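Local coordinates for PKS_KS domain-containing protein (PDB 6SMO) that probably acts as a 3-oxoacyl-[acyl-carrier-protein] synthase of the thiolase-like superfamily, and binds a pentaoxo-dodecanal chain in its pocket, at residues C249-E254 with I329-S334; M306-C311 with D340-N345; N345-K348 with S354-G357. All coordinates share one frame; numbering follows the deposited sequence.

Interaction 1 (C249-E254 with I329-S334)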
loop_
_atom_site.group_PDB
_atom_site.type_symbol
_atom_site.label_atom_id
_atom_site.label_comp_id
_atom_site.label_asym_id
_atom_site.label_seq_id
_atom_site.Cartn_x
_atom_site.Cartn_y
_atom_site.Cartn_z
ATOM N N CYS B 249 -4.845 23.847 8.144
ATOM C CA CYS B 249 -5.464 24.241 9.439
ATOM C C CYS B 249 -6.429 23.148 9.900
ATOM O O CYS B 249 -7.637 23.264 9.710
ATOM C CB CYS B 249 -6.184 25.579 9.313
ATOM S SG CYS B 249 -7.283 25.681 7.877
ATOM N N PRO B 250 -5.920 22.046 10.499
ATOM C CA PRO B 250 -6.767 20.946 10.965
ATOM C C PRO B 250 -7.789 21.356 12.038
ATOM O O PRO B 250 -7.418 22.070 12.955
ATOM C CB PRO B 250 -5.771 19.935 11.561
ATOM C CG PRO B 250 -4.449 20.280 10.913
ATOM C CD PRO B 250 -4.491 21.781 10.726
ATOM N N PHE B 251 -9.038 20.902 11.877
ATOM C CA PHE B 251 -10.181 21.073 12.818
ATOM C C PHE B 251 -10.703 22.518 12.796
ATOM O O PHE B 251 -11.608 22.826 13.600
ATOM C CB PHE B 251 -9.789 20.644 14.236
ATOM C CG PHE B 251 -9.163 19.275 14.325
ATOM C CD1 PHE B 251 -9.922 18.133 14.110
ATOM C CD2 PHE B 251 -7.816 19.126 14.619
ATOM C CE1 PHE B 251 -9.347 16.874 14.189
ATOM C CE2 PHE B 251 -7.243 17.866 14.699
ATOM C CZ PHE B 251 -8.008 16.743 14.483
ATOM N N SER B 252 -10.180 23.363 11.900
ATOM C CA SER B 252 -10.625 24.767 11.695
ATOM C C SER B 252 -11.783 24.791 10.690
ATOM O O SER B 252 -11.835 23.892 9.828
ATOM C CB SER B 252 -9.489 25.645 11.239
ATOM O OG SER B 252 -8.459 25.689 12.214
ATOM N N LEU B 253 -12.659 25.793 10.799
ATOM C CA LEU B 253 -13.870 25.960 9.949
ATOM C C LEU B 253 -13.463 26.379 8.527
ATOM O O LEU B 253 -14.281 26.183 7.606
ATOM C CB LEU B 253 -14.788 26.997 10.606
ATOM C CG LEU B 253 -16.154 27.216 9.950
ATOM C CD1 LEU B 253 -16.885 25.900 9.719
ATOM C CD2 LEU B 253 -17.009 28.149 10.795
ATOM N N GLU B 254 -12.248 26.916 8.353
ATOM C CA GLU B 254 -11.739 27.466 7.065
ATOM C C GLU B 254 -11.158 26.360 6.172
ATOM O O GLU B 254 -11.009 26.619 4.962
ATOM C CB GLU B 254 -10.661 28.528 7.313
ATOM C CG GLU B 254 -11.204 29.851 7.826
ATOM C CD GLU B 254 -11.376 29.952 9.331
ATOM O OE1 GLU B 254 -11.341 28.904 10.008
ATOM O OE2 GLU B 254 -11.541 31.084 9.826
ATOM N N ILE B 329 -4.153 11.690 22.057
ATOM C CA ILE B 329 -4.400 11.123 20.696
ATOM C C ILE B 329 -3.622 11.954 19.667
ATOM O O ILE B 329 -3.868 13.172 19.587
ATOM C CB ILE B 329 -5.913 11.089 20.382
ATOM C CG1 ILE B 329 -6.691 10.230 21.383
ATOM C CG2 ILE B 329 -6.162 10.635 18.951
ATOM C CD1 ILE B 329 -8.164 10.556 21.463
ATOM N N SER B 330 -2.716 11.316 18.918
ATOM C CA SER B 330 -2.019 11.890 17.737
ATOM C C SER B 330 -2.847 11.595 16.480
ATOM O O SER B 330 -2.552 10.597 15.796
ATOM C CB SER B 330 -0.615 11.352 17.610
ATOM O OG SER B 330 0.007 11.832 16.427
ATOM N N ALA B 331 -3.853 12.427 16.195
ATOM C CA ALA B 331 -4.832 12.216 15.104
ATOM C C ALA B 331 -4.154 12.410 13.743
ATOM O O ALA B 331 -3.114 13.097 13.685
ATOM C CB ALA B 331 -6.011 13.143 15.264
ATOM N N HIS B 332 -4.785 11.856 12.706
ATOM C CA HIS B 332 -4.317 11.942 11.301
ATOM C C HIS B 332 -4.334 13.406 10.865
ATOM O O HIS B 332 -3.313 13.853 10.347
ATOM C CB HIS B 332 -5.231 11.060 10.446
ATOM C CG HIS B 332 -4.888 11.012 9.002
ATOM N ND1 HIS B 332 -3.909 10.203 8.516
ATOM C CD2 HIS B 332 -5.409 11.653 7.944
ATOM C CE1 HIS B 332 -3.826 10.356 7.218
ATOM N NE2 HIS B 332 -4.732 11.238 6.846
ATOM N N GLY B 333 -5.446 14.109 11.116
ATOM C CA GLY B 333 -5.589 15.562 10.888
ATOM C C GLY B 333 -5.109 16.089 9.547
ATOM O O GLY B 333 -4.236 16.952 9.576
ATOM N N SER B 334 -5.616 15.588 8.421
ATOM C CA SER B 334 -5.170 16.061 7.080
ATOM C C SER B 334 -5.580 17.513 6.766
ATOM O O SER B 334 -4.968 18.114 5.874
ATOM C CB SER B 334 -5.566 15.111 5.989
ATOM O OG SER B 334 -6.949 14.845 6.026
#
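Pro250 and Phe251 form the corner of a type II beta turn, Cys249 to Ser252, and lean on the Ala331 side chain and the Gly333 backbone. Pro250 makes its contact with one side of its ring. Its CB lies 3.9 Å from Gly333 O, and CG at the tip comes closer, 3.6 Å from the same Gly333 O.

Phe251 starts from a positive phi of 73°, as suits the third position of the turn. Its CG is anti to its own carbonyl carbon (chi1 -51°), and the ring extends to Ala331. There CZ is 4.2 Å from Ala331 CB, which sits at the ring edge, near the plane. Gly333 CA lies obliquely to the ring, 4.5 Å from Phe251 CZ. The ring also stacks with Tyr408.

Next to these residues, His332 meets the ring of His369, which lines the ligand pocket. The contact is buried. Carbon packing and a CH-to-carbonyl approach join the two segments directly, while their N-H groups are fixed from helix 337-350, Phe251 N by Asp340 and Gly333 N by Glu343.

Interaction 2 (M306-C311 with D340-N345)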
loop_
_atom_site.group_PDB
_atom_site.type_symbol
_atom_site.label_atom_id
_atom_site.label_comp_id
_atom_site.label_asym_id
_atom_site.label_seq_id
_atom_site.Cartn_x
_atom_site.Cartn_y
_atom_site.Cartn_z
ATOM N N MET B 306 -17.727 5.295 12.135
ATOM C CA MET B 306 -17.965 4.020 12.867
ATOM C C MET B 306 -16.788 3.062 12.640
ATOM O O MET B 306 -16.399 2.375 13.605
ATOM C CB MET B 306 -19.262 3.348 12.402
ATOM C CG MET B 306 -20.515 4.118 12.777
ATOM S SD MET B 306 -20.881 4.049 14.550
ATOM C CE MET B 306 -22.475 4.868 14.586
ATOM N N ALA B 307 -16.255 3.014 11.413
ATOM C CA ALA B 307 -15.137 2.132 11.003
ATOM C C ALA B 307 -13.881 2.471 11.817
ATOM O O ALA B 307 -13.291 1.542 12.402
ATOM C CB ALA B 307 -14.883 2.266 9.521
ATOM N N MET B 308 -13.503 3.754 11.852
ATOM C CA MET B 308 -12.327 4.269 12.604
ATOM C C MET B 308 -12.504 3.969 14.099
ATOM O O MET B 308 -11.506 3.594 14.742
ATOM C CB MET B 308 -12.153 5.778 12.393
ATOM C CG MET B 308 -11.054 6.404 13.240
ATOM S SD MET B 308 -9.436 5.616 13.023
ATOM C CE MET B 308 -8.697 6.701 11.804
ATOM N N ALA B 309 -13.726 4.126 14.622
ATOM C CA ALA B 309 -14.092 3.861 16.034
ATOM C C ALA B 309 -13.873 2.380 16.363
ATOM O O ALA B 309 -13.390 2.091 17.476
ATOM C CB ALA B 309 -15.520 4.278 16.292
ATOM N N ARG B 310 -14.216 1.481 15.433
ATOM C CA ARG B 310 -14.049 0.009 15.591
ATOM C C ARG B 310 -12.553 -0.334 15.579
ATOM O O ARG B 310 -12.154 -1.235 16.340
ATOM C CB ARG B 310 -14.800 -0.758 14.497
ATOM C CG ARG B 310 -15.195 -2.171 14.904
ATOM C CD ARG B 310 -15.968 -2.932 13.842
ATOM N NE ARG B 310 -15.117 -3.822 13.058
ATOM C CZ ARG B 310 -14.567 -3.534 11.878
ATOM N NH1 ARG B 310 -13.814 -4.437 11.270
ATOM N NH2 ARG B 310 -14.764 -2.359 11.302
ATOM N N CYS B 311 -11.766 0.365 14.753
ATOM C CA CYS B 311 -10.295 0.181 14.602
ATOM C C CYS B 311 -9.579 0.562 15.906
ATOM O O CYS B 311 -8.656 -0.175 16.303
ATOM C CB CYS B 311 -9.748 1.011 13.446
ATOM S SG CYS B 311 -8.088 0.507 12.925
ATOM N N ASP B 340 -11.413 15.332 9.230
ATOM C CA ASP B 340 -11.331 15.921 10.594
ATOM C C ASP B 340 -12.640 15.675 11.352
ATOM O O ASP B 340 -12.570 15.433 12.573
ATOM C CB ASP B 340 -10.988 17.413 10.533
ATOM C CG ASP B 340 -9.609 17.710 9.966
ATOM O OD1 ASP B 340 -8.955 16.767 9.470
ATOM O OD2 ASP B 340 -9.199 18.884 10.026
ATOM N N ILE B 341 -13.784 15.748 10.662
ATOM C CA ILE B 341 -15.131 15.452 11.240
ATOM C C ILE B 341 -15.225 13.946 11.526
ATOM O O ILE B 341 -15.809 13.583 12.568
ATOM C CB ILE B 341 -16.271 15.958 10.326
ATOM C CG1 ILE B 341 -17.627 15.904 11.035
ATOM C CG2 ILE B 341 -16.306 15.211 8.997
ATOM C CD1 ILE B 341 -18.700 16.755 10.389
ATOM N N ASN B 342 -14.652 13.114 10.647
ATOM C CA ASN B 342 -14.666 11.627 10.736
ATOM C C ASN B 342 -13.953 11.184 12.020
ATOM O O ASN B 342 -14.511 10.327 12.735
ATOM C CB ASN B 342 -14.044 10.984 9.491
ATOM C CG ASN B 342 -13.907 9.479 9.588
ATOM O OD1 ASN B 342 -12.967 8.973 10.196
ATOM N ND2 ASN B 342 -14.826 8.754 8.970
ATOM N N GLU B 343 -12.773 11.748 12.292
ATOM C CA GLU B 343 -11.908 11.384 13.449
ATOM C C GLU B 343 -12.530 11.892 14.756
ATOM O O GLU B 343 -12.478 11.149 15.755
ATOM C CB GLU B 343 -10.499 11.953 13.268
ATOM C CG GLU B 343 -9.685 11.220 12.220
ATOM C CD GLU B 343 -8.214 11.591 12.209
ATOM O OE1 GLU B 343 -7.897 12.743 11.849
ATOM O OE2 GLU B 343 -7.388 10.733 12.577
ATOM N N SER B 344 -13.073 13.115 14.752
ATOM C CA SER B 344 -13.715 13.760 15.928
ATOM C C SER B 344 -14.887 12.900 16.415
ATOM O O SER B 344 -14.945 12.618 17.628
ATOM C CB SER B 344 -14.158 15.164 15.605
ATOM O OG SER B 344 -13.043 15.980 15.279
ATOM N N ASN B 345 -15.768 12.491 15.495
ATOM C CA ASN B 345 -16.966 11.656 15.785
ATOM C C ASN B 345 -16.530 10.235 16.170
ATOM O O ASN B 345 -17.246 9.605 16.972
ATOM C CB ASN B 345 -17.946 11.641 14.608
ATOM C CG ASN B 345 -18.648 12.967 14.401
ATOM O OD1 ASN B 345 -18.921 13.692 15.357
ATOM N ND2 ASN B 345 -18.954 13.292 13.156
HETATM O O HOH W 1 -14.610 5.813 9.429
#
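Met308 and Glu343 mark the nearest backbone approach of the two helical segments, with Met308 CA 7.2 Å from Glu343 CA. Met308 bears most of the contact from the 306-311 side. Its CG is anti to its backbone N (chi1 174°), and the chain then bends at both chi2 and chi3. This folding brings CE to 4.3 Å from Glu343 OE2. Nearer the backbone, Met308 CB packs 4.0 Å from Asn342 OD1. Asn342 has the same first torsion (chi1 174°), which swings its amide to the side of helix 306-319.

The polar groups find their strongest partners elsewhere. Asn342 ND2 donates to Pro302 O. The same ND2 also donates to a water, 3.0 Å from Asn342 ND2, which takes a weak, longer bond from Met308 N. This water is a thin polar bridge between the helices. The Glu343 carboxylate is gripped by two backbone N-H groups: OE2 by His332 N, OE1 by Gly333 N. This buried acid therefore ties helix 337-350 to the loop after strand 326-330.

Met308 further touches Leu424 and Ser426 of strand 420-427 and His432 and Val434 of strand 431-438, while Glu343 touches Leu424. Two neighbouring helices packed against a shared sheet in this way are characteristic of the layered alpha/beta architecture of the thiolase fold, here in its C-terminal half.

Interaction 3 (N345-K348 with S354-G357)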
loop_
_atom_site.group_PDB
_atom_site.type_symbol
_atom_site.label_atom_id
_atom_site.label_comp_id
_atom_site.label_asym_id
_atom_site.label_seq_id
_atom_site.Cartn_x
_atom_site.Cartn_y
_atom_site.Cartn_z
ATOM N N ASN B 345 -15.768 12.491 15.495
ATOM C CA ASN B 345 -16.966 11.656 15.785
ATOM C C ASN B 345 -16.530 10.235 16.170
ATOM O O ASN B 345 -17.246 9.605 16.972
ATOM C CB ASN B 345 -17.946 11.641 14.608
ATOM C CG ASN B 345 -18.648 12.967 14.401
ATOM O OD1 ASN B 345 -18.921 13.692 15.357
ATOM N ND2 ASN B 345 -18.954 13.292 13.156
ATOM N N ALA B 346 -15.411 9.751 15.620
ATOM C CA ALA B 346 -14.832 8.417 15.915
ATOM C C ALA B 346 -14.368 8.364 17.377
ATOM O O ALA B 346 -14.706 7.381 18.067
ATOM C CB ALA B 346 -13.701 8.108 14.966
ATOM N N ILE B 347 -13.634 9.389 17.826
ATOM C CA ILE B 347 -13.124 9.529 19.225
ATOM C C ILE B 347 -14.320 9.688 20.174
ATOM O O ILE B 347 -14.271 9.116 21.281
ATOM C CB ILE B 347 -12.126 10.702 19.336
ATOM C CG1 ILE B 347 -10.860 10.444 18.514
ATOM C CG2 ILE B 347 -11.789 11.004 20.790
ATOM C CD1 ILE B 347 -10.084 11.694 18.166
ATOM N N LYS B 348 -15.349 10.431 19.750
ATOM C CA LYS B 348 -16.601 10.670 20.521
ATOM C C LYS B 348 -17.355 9.351 20.739
ATOM O O LYS B 348 -18.025 9.232 21.778
ATOM C CB LYS B 348 -17.510 11.674 19.805
ATOM C CG LYS B 348 -17.218 13.139 20.098
ATOM C CD LYS B 348 -18.197 14.080 19.433
ATOM C CE LYS B 348 -18.113 15.496 19.957
ATOM N NZ LYS B 348 -19.218 16.333 19.433
ATOM N N SER B 354 -16.100 11.324 27.929
ATOM C CA SER B 354 -14.713 11.484 28.443
ATOM C C SER B 354 -13.771 12.000 27.344
ATOM O O SER B 354 -12.590 12.245 27.659
ATOM C CB SER B 354 -14.207 10.185 29.015
ATOM O OG SER B 354 -15.116 9.664 29.976
ATOM N N ALA B 355 -14.270 12.158 26.112
ATOM C CA ALA B 355 -13.482 12.514 24.907
ATOM C C ALA B 355 -13.037 13.982 24.951
ATOM O O ALA B 355 -11.973 14.289 24.376
ATOM C CB ALA B 355 -14.293 12.233 23.665
ATOM N N PHE B 356 -13.820 14.852 25.600
ATOM C CA PHE B 356 -13.673 16.333 25.558
ATOM C C PHE B 356 -12.378 16.773 26.255
ATOM O O PHE B 356 -11.726 17.710 25.751
ATOM C CB PHE B 356 -14.905 17.010 26.167
ATOM C CG PHE B 356 -16.132 16.952 25.293
ATOM C CD1 PHE B 356 -16.337 17.895 24.297
ATOM C CD2 PHE B 356 -17.076 15.949 25.456
ATOM C CE1 PHE B 356 -17.463 17.841 23.489
ATOM C CE2 PHE B 356 -18.201 15.897 24.646
ATOM C CZ PHE B 356 -18.393 16.842 23.665
ATOM N N GLY B 357 -12.019 16.125 27.368
ATOM C CA GLY B 357 -10.828 16.462 28.176
ATOM C C GLY B 357 -9.522 16.159 27.459
ATOM O O GLY B 357 -8.540 16.887 27.703
#
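The contact belongs to the connection between helix 337-350 and strand 360-361, where the loop turns back beside the last turns of the helix. Ala355 points its CB at the helix and carries the contact. That methyl lies 4.0 Å from Ile347 CG2 and 3.9 Å from Ile347 O. It also rests 4.2 Å from Lys348 CA. Ile347 presents the CG2 branch because that carbon is anti to its backbone N, while CG1 takes the position anti to the carbonyl carbon (chi1 -65°).

Strand 326-330, helix 337-350 and strand 360-361 make a beta-alpha-beta crossover, since the two strands are parallel neighbours in the main sheet. Ala355 sits on its return limb and is buried, also touching Leu406.

Toward the surface, Lys348 and Phe356 cross at a slant. The lysine is extended beyond CG, and its CE comes 4.0 Å from Phe356 CZ, an approach that is oblique to the ring. Phe356 packs on Asp405 and Leu406 as well. Lys348 NZ goes on to a salt bridge with Asp405 OD1.

How the interactions relate
Interactions 1 and 2 are buried, whereas interaction 3 runs from a buried alanine out to an exposed phenylalanine. Helix 337-350 is common to interactions 2 and 3, which share Asn345. They also touch directly, with Met308 CG 3.6 Å from Ala346 CB. The same helix serves interaction 1 from outside, through the acids Asp340 and Glu343. Interaction 3 meets interaction 1 by apolar packing, Ile329 CD1 on Ile347 CG2 at 3.7 Å. The chemistry follows the place. Interaction 1 is turn-to-loop packing, with Gly333 about 11 Å from the bound ligand. Interaction 2 adds a water bridge that is weak on one side. Interaction 3 is apolar inside, with a lysine nearer the surface paired with Asp405 outside the segments.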